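Local coordinates for protein LAIR1 ecotodomain from MGD21 antibody (Homo sapiens, PDB 7JZK) that forms the immunoglobulin-like LAIR1 ectodomain inserted in a malaria antibody and binds the V2 domain of a Plasmodium RIFIN, at residues 1-9 with 80-91. Sequence-based numbering, arbitrary orientation.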
loop_
_atom_site.group_PDB
_atom_site.type_symbol
_atom_site.label_atom_id
_atom_site.label_comp_id
_atom_site.label_asym_id
_atom_site.label_seq_id
_atom_site.Cartn_x
_atom_site.Cartn_y
_atom_site.Cartn_z
ATOM N N THR A 1 -2.880 -16.627 18.423
ATOM C CA THR A 1 -3.197 -16.740 19.844
ATOM C C THR A 1 -1.920 -16.869 20.668
ATOM O O THR A 1 -1.734 -16.188 21.678
ATOM C CB THR A 1 -4.145 -17.944 20.141
ATOM O OG1 THR A 1 -3.449 -19.187 19.959
ATOM C CG2 THR A 1 -5.394 -17.899 19.248
ATOM N N ASP A 2 -1.010 -17.718 20.196
ATOM C CA ASP A 2 0.228 -17.939 20.920
ATOM C C ASP A 2 1.222 -16.813 20.693
ATOM O O ASP A 2 2.249 -16.766 21.379
ATOM C CB ASP A 2 0.849 -19.256 20.471
ATOM C CG ASP A 2 0.899 -19.376 18.962
ATOM O OD1 ASP A 2 -0.179 -19.494 18.344
ATOM O OD2 ASP A 2 2.007 -19.313 18.391
ATOM N N LEU A 3 0.926 -15.883 19.789
ATOM C CA LEU A 3 1.885 -14.828 19.491
ATOM C C LEU A 3 1.746 -13.711 20.518
ATOM O O LEU A 3 0.643 -13.190 20.712
ATOM C CB LEU A 3 1.637 -14.264 18.092
ATOM C CG LEU A 3 1.852 -15.193 16.901
ATOM C CD1 LEU A 3 1.513 -14.481 15.560
ATOM C CD2 LEU A 3 3.293 -15.700 16.942
ATOM N N PRO A 4 2.824 -13.313 21.183
ATOM C CA PRO A 4 2.727 -12.229 22.166
ATOM C C PRO A 4 2.512 -10.882 21.494
ATOM O O PRO A 4 2.849 -10.678 20.327
ATOM C CB PRO A 4 4.071 -12.287 22.911
ATOM C CG PRO A 4 4.995 -12.990 21.996
ATOM C CD PRO A 4 4.166 -13.924 21.144
ATOM N N ARG A 5 1.945 -9.949 22.249
ATOM C CA ARG A 5 1.624 -8.657 21.672
ATOM C C ARG A 5 2.914 -7.891 21.412
ATOM O O ARG A 5 3.809 -7.896 22.262
ATOM C CB ARG A 5 0.690 -7.856 22.590
ATOM C CG ARG A 5 -0.084 -6.740 21.845
ATOM C CD ARG A 5 -1.552 -6.717 22.191
ATOM N NE ARG A 5 -1.769 -6.021 23.447
ATOM C CZ ARG A 5 -2.163 -4.753 23.531
ATOM N NH1 ARG A 5 -2.397 -4.058 22.415
ATOM N NH2 ARG A 5 -2.332 -4.188 24.724
ATOM N N PRO A 6 3.084 -7.285 20.242
ATOM C CA PRO A 6 4.263 -6.454 20.012
ATOM C C PRO A 6 4.084 -5.134 20.739
ATOM O O PRO A 6 2.975 -4.765 21.124
ATOM C CB PRO A 6 4.283 -6.261 18.495
ATOM C CG PRO A 6 2.876 -6.456 18.048
ATOM C CD PRO A 6 2.172 -7.303 19.080
ATOM N N SER A 7 5.190 -4.406 20.891
ATOM C CA SER A 7 5.147 -3.094 21.519
ATOM C C SER A 7 5.791 -2.078 20.580
ATOM O O SER A 7 6.631 -2.422 19.743
ATOM C CB SER A 7 5.874 -3.066 22.879
ATOM O OG SER A 7 7.279 -2.884 22.724
ATOM N N ILE A 8 5.378 -0.826 20.721
ATOM C CA ILE A 8 5.854 0.270 19.889
ATOM C C ILE A 8 6.418 1.326 20.817
ATOM O O ILE A 8 5.813 1.629 21.852
ATOM C CB ILE A 8 4.709 0.844 19.013
ATOM C CG1 ILE A 8 5.080 2.161 18.332
ATOM C CG2 ILE A 8 3.420 1.028 19.787
ATOM C CD1 ILE A 8 6.030 2.051 17.200
ATOM N N SER A 9 7.572 1.885 20.446
ATOM C CA SER A 9 8.165 3.001 21.175
ATOM C C SER A 9 8.706 3.997 20.158
ATOM O O SER A 9 8.905 3.658 18.995
ATOM C CB SER A 9 9.277 2.549 22.144
ATOM O OG SER A 9 10.004 1.436 21.631
ATOM N N TYR A 80 3.118 -7.818 13.737
ATOM C CA TYR A 80 4.149 -8.611 13.105
ATOM C C TYR A 80 3.543 -9.905 12.611
ATOM O O TYR A 80 2.458 -10.316 13.034
ATOM C CB TYR A 80 5.331 -8.882 14.037
ATOM C CG TYR A 80 5.015 -9.741 15.231
ATOM C CD1 TYR A 80 4.708 -9.163 16.452
ATOM C CD2 TYR A 80 5.053 -11.131 15.151
ATOM C CE1 TYR A 80 4.432 -9.925 17.538
ATOM C CE2 TYR A 80 4.769 -11.901 16.234
ATOM C CZ TYR A 80 4.457 -11.300 17.429
ATOM O OH TYR A 80 4.176 -12.079 18.537
ATOM N N TYR A 81 4.247 -10.512 11.669
ATOM C CA TYR A 81 3.823 -11.753 11.045
ATOM C C TYR A 81 4.806 -12.848 11.411
ATOM O O TYR A 81 6.004 -12.697 11.199
ATOM C CB TYR A 81 3.729 -11.595 9.516
ATOM C CG TYR A 81 3.031 -12.753 8.808
ATOM C CD1 TYR A 81 1.656 -12.836 8.759
ATOM C CD2 TYR A 81 3.752 -13.772 8.193
ATOM C CE1 TYR A 81 1.020 -13.912 8.128
ATOM C CE2 TYR A 81 3.110 -14.841 7.559
ATOM C CZ TYR A 81 1.756 -14.899 7.528
ATOM O OH TYR A 81 1.137 -15.939 6.885
ATOM N N LYS A 82 4.304 -13.934 11.980
ATOM C CA LYS A 82 5.168 -15.041 12.370
ATOM C C LYS A 82 4.370 -16.333 12.414
ATOM O O LYS A 82 3.218 -16.335 12.840
ATOM C CB LYS A 82 5.827 -14.666 13.706
ATOM C CG LYS A 82 7.082 -15.381 14.136
ATOM C CD LYS A 82 6.889 -16.475 15.166
ATOM C CE LYS A 82 7.929 -16.229 16.268
ATOM N NZ LYS A 82 7.722 -16.902 17.582
ATOM N N SER A 83 4.983 -17.412 11.933
ATOM C CA SER A 83 4.358 -18.732 11.889
ATOM C C SER A 83 2.984 -18.691 11.210
ATOM O O SER A 83 1.978 -19.149 11.749
ATOM C CB SER A 83 4.279 -19.324 13.297
ATOM O OG SER A 83 5.440 -18.994 14.048
ATOM N N ARG A 84 2.930 -18.092 10.018
ATOM C CA ARG A 84 1.715 -18.066 9.183
ATOM C C ARG A 84 0.539 -17.339 9.808
ATOM O O ARG A 84 -0.606 -17.677 9.538
ATOM C CB ARG A 84 1.256 -19.457 8.785
ATOM C CG ARG A 84 2.298 -20.323 8.162
ATOM C CD ARG A 84 2.019 -21.750 8.588
ATOM N NE ARG A 84 3.235 -22.404 9.032
ATOM C CZ ARG A 84 3.276 -23.353 9.954
ATOM N NH1 ARG A 84 4.437 -23.887 10.292
ATOM N NH2 ARG A 84 2.162 -23.753 10.543
ATOM N N LYS A 85 0.785 -16.393 10.698
ATOM C CA LYS A 85 -0.329 -15.631 11.224
ATOM C C LYS A 85 0.142 -14.263 11.634
ATOM O O LYS A 85 1.260 -14.093 12.103
ATOM C CB LYS A 85 -1.047 -16.330 12.393
ATOM C CG LYS A 85 -0.193 -16.934 13.456
ATOM C CD LYS A 85 -1.032 -17.976 14.205
ATOM C CE LYS A 85 -1.720 -18.926 13.235
ATOM N NZ LYS A 85 -2.311 -20.112 13.917
ATOM N N TRP A 86 -0.718 -13.290 11.415
ATOM C CA TRP A 86 -0.474 -11.971 11.953
ATOM C C TRP A 86 -0.712 -12.042 13.452
ATOM O O TRP A 86 -1.639 -12.711 13.908
ATOM C CB TRP A 86 -1.429 -10.949 11.326
ATOM C CG TRP A 86 -1.047 -10.501 9.971
ATOM C CD1 TRP A 86 -1.696 -10.785 8.800
ATOM C CD2 TRP A 86 0.039 -9.642 9.633
ATOM N NE1 TRP A 86 -1.056 -10.177 7.750
ATOM C CE2 TRP A 86 0.010 -9.462 8.234
ATOM C CE3 TRP A 86 1.041 -9.013 10.374
ATOM C CZ2 TRP A 86 0.948 -8.683 7.561
ATOM C CZ3 TRP A 86 1.975 -8.241 9.705
ATOM C CH2 TRP A 86 1.919 -8.082 8.316
ATOM N N SER A 87 0.112 -11.344 14.213
ATOM C CA SER A 87 -0.138 -11.175 15.629
ATOM C C SER A 87 -1.234 -10.138 15.855
ATOM O O SER A 87 -1.676 -9.452 14.928
ATOM C CB SER A 87 1.127 -10.724 16.314
ATOM O OG SER A 87 1.392 -9.421 15.890
ATOM N N GLU A 88 -1.696 -10.026 17.095
ATOM C CA GLU A 88 -2.580 -8.923 17.441
ATOM C C GLU A 88 -1.784 -7.627 17.454
ATOM O O GLU A 88 -0.567 -7.624 17.655
ATOM C CB GLU A 88 -3.231 -9.150 18.798
ATOM C CG GLU A 88 -3.497 -10.623 19.108
ATOM C CD GLU A 88 -2.441 -11.263 20.037
ATOM O OE1 GLU A 88 -2.790 -11.617 21.187
ATOM O OE2 GLU A 88 -1.271 -11.429 19.620
ATOM N N GLN A 89 -2.462 -6.526 17.162
ATOM C CA GLN A 89 -1.771 -5.249 17.061
ATOM C C GLN A 89 -1.344 -4.769 18.443
ATOM O O GLN A 89 -1.949 -5.109 19.458
ATOM C CB GLN A 89 -2.668 -4.198 16.393
ATOM C CG GLN A 89 -3.261 -4.641 15.076
ATOM C CD GLN A 89 -4.572 -5.345 15.293
ATOM O OE1 GLN A 89 -4.913 -5.693 16.425
ATOM N NE2 GLN A 89 -5.339 -5.534 14.226
ATOM N N SER A 90 -0.288 -3.971 18.468
ATOM C CA SER A 90 0.093 -3.240 19.658
ATOM C C SER A 90 -0.864 -2.075 19.916
ATOM O O SER A 90 -1.720 -1.728 19.098
ATOM C CB SER A 90 1.491 -2.670 19.495
ATOM O OG SER A 90 1.408 -1.352 18.982
ATOM N N ASP A 91 -0.722 -1.472 21.082
ATOM C CA ASP A 91 -1.453 -0.254 21.380
ATOM C C ASP A 91 -0.958 0.882 20.488
ATOM O O ASP A 91 0.191 0.875 20.039
ATOM C CB ASP A 91 -1.279 0.121 22.851
ATOM C CG ASP A 91 -2.377 -0.462 23.722
ATOM O OD1 ASP A 91 -2.994 -1.466 23.297
ATOM O OD2 ASP A 91 -2.620 0.063 24.835
#
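Tyr-80 sends its hydroxyl to the N-terminal segment 1-9, where OH donates to Pro-4 O at 2.6 Å, on a lone pair in the carbonyl plane. Pro-6 packs at the edge of the same ring, its CB 3.6 Å from Tyr-80 CD1. Leu-3 lies alongside the hydroxyl end, its CB 3.4 Å from Tyr-80 OH and its CD2 at the ring edge, 4.1 Å from Tyr-80 CE2. Leu-3 CD1 sits 3.5 Å from Lys-85 O. With CG anti to the carbonyl carbon (chi1 -65°), the methyls part: CD2 goes to Tyr-80 and Lys-82, CD1 to Lys-85 and Ser-87.

A second polar grip lies at Arg-5. The end of its guanidinium reaches the single atom Asp-91 OD1 from one face of the carboxylate, NH1 on the anti side and NH2 from above the plane. The salt bridge measures 2.8 Å from Arg-5 NH1 to Asp-91 OD1. NH1 also donates to Gln-89 O at 3.2 Å, nearly straight at 171°. Both acceptors lie in the guanidinium plane, which would restrain its rotation.

Further out, Pro-29 touches both Pro-4 and Tyr-80. Ser-90 OG bonds to Asp-91 O and to Cys-78 N. Trp-86, whose CB points away from segment 1-9, has its ring against Phe-105 of the RIFIN chain. Residues 1-6 pass along 80-91 and lead into edge strand 7-11 of one sheet, beside the start of strand 85-97 in the other, as in an immunoglobulin beta sandwich.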